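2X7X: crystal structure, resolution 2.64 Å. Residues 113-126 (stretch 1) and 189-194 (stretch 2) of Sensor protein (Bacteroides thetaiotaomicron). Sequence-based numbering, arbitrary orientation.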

# COMPACT_ATOMS: atom_id res chain seq x y z
N ILE A 113 1.69 -19.33 7.40
CA ILE A 113 2.15 -18.14 8.13
C ILE A 113 3.17 -18.53 9.21
O ILE A 113 4.22 -17.90 9.32
CB ILE A 113 0.97 -17.32 8.70
CG1 ILE A 113 0.24 -16.66 7.55
CG2 ILE A 113 1.47 -16.24 9.64
CD1 ILE A 113 -1.11 -16.13 7.91
N GLY A 114 2.89 -19.58 9.96
CA GLY A 114 3.80 -20.07 10.98
C GLY A 114 5.12 -20.44 10.33
O GLY A 114 6.20 -20.03 10.80
N ARG A 115 5.02 -21.19 9.24
CA ARG A 115 6.17 -21.61 8.48
C ARG A 115 7.00 -20.40 8.08
O ARG A 115 8.20 -20.36 8.35
CB ARG A 115 5.70 -22.35 7.25
CG ARG A 115 6.73 -23.25 6.62
CD ARG A 115 6.46 -23.34 5.12
NE ARG A 115 7.12 -24.48 4.53
CZ ARG A 115 6.80 -25.74 4.82
NH1 ARG A 115 7.45 -26.75 4.24
NH2 ARG A 115 5.83 -25.99 5.70
N SER A 116 6.35 -19.41 7.46
CA SER A 116 6.99 -18.14 7.13
C SER A 116 7.65 -17.44 8.33
O SER A 116 8.73 -16.85 8.18
CB SER A 116 5.97 -17.18 6.54
OG SER A 116 5.52 -17.62 5.30
N VAL A 117 7.00 -17.48 9.49
CA VAL A 117 7.54 -16.86 10.67
C VAL A 117 8.82 -17.58 11.08
O VAL A 117 9.82 -16.95 11.37
CB VAL A 117 6.54 -16.87 11.83
CG1 VAL A 117 7.25 -16.68 13.15
CG2 VAL A 117 5.53 -15.80 11.63
N GLY A 118 8.77 -18.90 11.13
CA GLY A 118 9.96 -19.69 11.45
C GLY A 118 11.11 -19.44 10.48
O GLY A 118 12.26 -19.30 10.91
N ASN A 119 10.80 -19.36 9.17
CA ASN A 119 11.85 -19.12 8.19
C ASN A 119 12.46 -17.73 8.35
O ASN A 119 13.67 -17.58 8.26
CB ASN A 119 11.39 -19.36 6.74
CG ASN A 119 11.27 -20.86 6.37
OD1 ASN A 119 11.91 -21.74 6.97
ND2 ASN A 119 10.42 -21.15 5.39
N TYR A 120 11.63 -16.73 8.59
CA TYR A 120 12.10 -15.38 8.74
C TYR A 120 13.03 -15.23 9.96
O TYR A 120 14.08 -14.59 9.87
CB TYR A 120 10.94 -14.39 8.80
CG TYR A 120 11.39 -12.99 9.07
CD1 TYR A 120 11.60 -12.09 8.03
CD2 TYR A 120 11.64 -12.57 10.39
CE1 TYR A 120 12.05 -10.79 8.30
CE2 TYR A 120 12.08 -11.29 10.66
CZ TYR A 120 12.28 -10.41 9.62
OH TYR A 120 12.73 -9.14 9.91
N ILE A 121 12.66 -15.83 11.09
CA ILE A 121 13.49 -15.81 12.27
C ILE A 121 14.82 -16.57 12.06
O ILE A 121 15.89 -16.09 12.47
CB ILE A 121 12.74 -16.35 13.50
CG1 ILE A 121 11.52 -15.47 13.82
CG2 ILE A 121 13.67 -16.44 14.70
CD1 ILE A 121 10.56 -16.04 14.87
N ALA A 122 14.75 -17.75 11.44
CA ALA A 122 15.95 -18.57 11.22
C ALA A 122 16.95 -17.85 10.34
O ALA A 122 18.16 -17.94 10.57
CB ALA A 122 15.57 -19.93 10.61
N SER A 123 16.45 -17.13 9.35
CA SER A 123 17.27 -16.35 8.45
C SER A 123 17.89 -15.15 9.19
O SER A 123 19.07 -14.84 9.02
CB SER A 123 16.42 -15.92 7.24
OG SER A 123 16.96 -14.80 6.56
N SER A 124 17.09 -14.49 10.03
CA SER A 124 17.53 -13.31 10.74
C SER A 124 18.55 -13.62 11.84
O SER A 124 19.45 -12.81 12.11
CB SER A 124 16.33 -12.57 11.32
OG SER A 124 16.75 -11.48 12.12
N LEU A 125 18.42 -14.78 12.48
CA LEU A 125 19.38 -15.23 13.49
C LEU A 125 20.51 -16.05 12.86
O LEU A 125 21.31 -16.67 13.57
CB LEU A 125 18.67 -16.07 14.56
CG LEU A 125 17.54 -15.47 15.38
CD1 LEU A 125 17.10 -16.47 16.43
CD2 LEU A 125 17.94 -14.17 16.02
N LYS A 126 20.55 -16.08 11.53
CA LYS A 126 21.64 -16.75 10.83
C LYS A 126 21.79 -18.21 11.26
O LYS A 126 22.89 -18.73 11.32
CB LYS A 126 22.96 -15.97 11.06
CG LYS A 126 23.14 -14.73 10.16
CD LYS A 126 24.02 -13.64 10.84
N ILE A 189 17.74 -15.01 25.26
CA ILE A 189 16.62 -15.06 24.34
C ILE A 189 16.92 -14.20 23.10
O ILE A 189 17.17 -13.00 23.20
CB ILE A 189 15.28 -14.63 25.01
CG1 ILE A 189 14.95 -15.53 26.22
CG2 ILE A 189 14.13 -14.66 23.99
CD1 ILE A 189 13.85 -14.96 27.14
N ASP A 190 16.88 -14.81 21.92
CA ASP A 190 17.24 -14.10 20.69
C ASP A 190 16.02 -13.68 19.85
O ASP A 190 16.14 -12.84 18.95
CB ASP A 190 18.25 -14.93 19.88
CG ASP A 190 19.41 -15.43 20.73
OD1 ASP A 190 20.15 -14.60 21.29
OD2 ASP A 190 19.56 -16.66 20.87
N ALA A 191 14.85 -14.24 20.15
CA ALA A 191 13.65 -13.95 19.37
C ALA A 191 12.37 -14.26 20.09
O ALA A 191 12.25 -15.27 20.80
CB ALA A 191 13.68 -14.70 18.04
N VAL A 192 11.39 -13.39 19.88
CA VAL A 192 10.03 -13.61 20.37
C VAL A 192 9.14 -13.81 19.16
O VAL A 192 9.12 -12.98 18.25
CB VAL A 192 9.55 -12.39 21.23
CG1 VAL A 192 8.15 -12.62 21.79
CG2 VAL A 192 10.53 -12.15 22.35
N TYR A 193 8.42 -14.93 19.15
CA TYR A 193 7.39 -15.18 18.16
C TYR A 193 6.06 -14.99 18.85
O TYR A 193 5.71 -15.78 19.73
CB TYR A 193 7.49 -16.61 17.64
CG TYR A 193 6.37 -17.08 16.71
CD1 TYR A 193 5.56 -16.17 16.01
CD2 TYR A 193 6.16 -18.45 16.52
CE1 TYR A 193 4.55 -16.62 15.15
CE2 TYR A 193 5.17 -18.91 15.67
CZ TYR A 193 4.37 -18.01 14.99
OH TYR A 193 3.40 -18.51 14.15
N ALA A 194 5.34 -13.94 18.46
CA ALA A 194 4.04 -13.63 19.04
C ALA A 194 2.98 -13.91 17.99
O ALA A 194 3.13 -13.50 16.84
CB ALA A 194 4.01 -12.17 19.46

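Residues 113-124 form a helix that begins earlier in the chain. Residues 191-194 form a strand. The two axes run nearly antiparallel, at 168°, and approach to 10.3 Å. That spacing leaves room for one layer of side chains between the two backbones. The helix is regular. Its backbone hydrogen bonds run from Val117 N to Ile113 O (2.8 Å) through to Leu125 N to Ile121 O (2.8 Å). Leu125 is the first residue to leave helical phi/psi, yet its N still closes this last bond.

The register follows the antiparallel course. Val117 CA lies 7.7 Å from Tyr193 CA, Ile121 CA lies 7.3 Å from Ala191 CA, and Leu125 CA lies 7.6 Å from Asp190 CA. On the helix side the contacting positions are Gly114, Val117, Ile121 and Leu125. Steps of three and four residues keep them on one face. On the strand, side chains alternate. Ala191 and Tyr193 point toward the helix, while Val192 and Ala194 point away.

No hydrogen bond crosses between the stretches. The contact is made by packing, mostly of apolar groups, and buries 307 Å² summed over both sides. Tyr193 contributes the largest share, with 79 Å² covered. Its chi1 is t (173°), and its ring reaches along the helix toward Gly114. Val117 CG1 sits over one face of this ring, 3.4 Å from the centroid of the Tyr193 ring and 15° off the ring normal. This is a CH-pi contact. The closest atom pair is Val117 CG1 to Tyr193 CD1, also at 3.4 Å. The branched valine side chain, with chi1 t (160°), places a methyl on the ring without needing a long reach.

At the far end of the ring, Tyr193 OH lies 3.6 Å from Gly114 CA. Gly114 packs on the hydroxyl with its bare CA. An ideal CB would stand 3.7 Å from Tyr193 OH, no closer than CA itself, so this contact alone does not demand glycine. The hydroxyl is not left unsatisfied, since it hydrogen-bonds elsewhere in the structure.

Ile121 occupies the middle of the contact and touches both inward-facing strand residues. Its CG2 lies 3.8 Å from Ala191 CB, and its CD1 lies 4.2 Å from Tyr193 CB. The two ends of the branched side chain thus meet different neighbours. Chi1 is m and chi2 is t. Ala191 is small, and its single methyl fills the space beside Ile121 at the shortest of the three CA-CA spacings given above. The residue is buried.

Leu125 extends the apolar row past the helix end. Its CD1 lies 4.2 Å from Ala191 CB. Its CD2 lies 3.7 Å from Asp190 O and 3.9 Å from Asp190 CB. These are packing contacts. Asp190 and Leu125 are both partly exposed. Asp190 meets Leu125 with its O and CB, while its carboxylate stays farther off, with Asp190 OD2 5.1 Å from Leu125 CD1. Asp190 OD2 hydrogen-bonds to a residue adjoining one of the stretches.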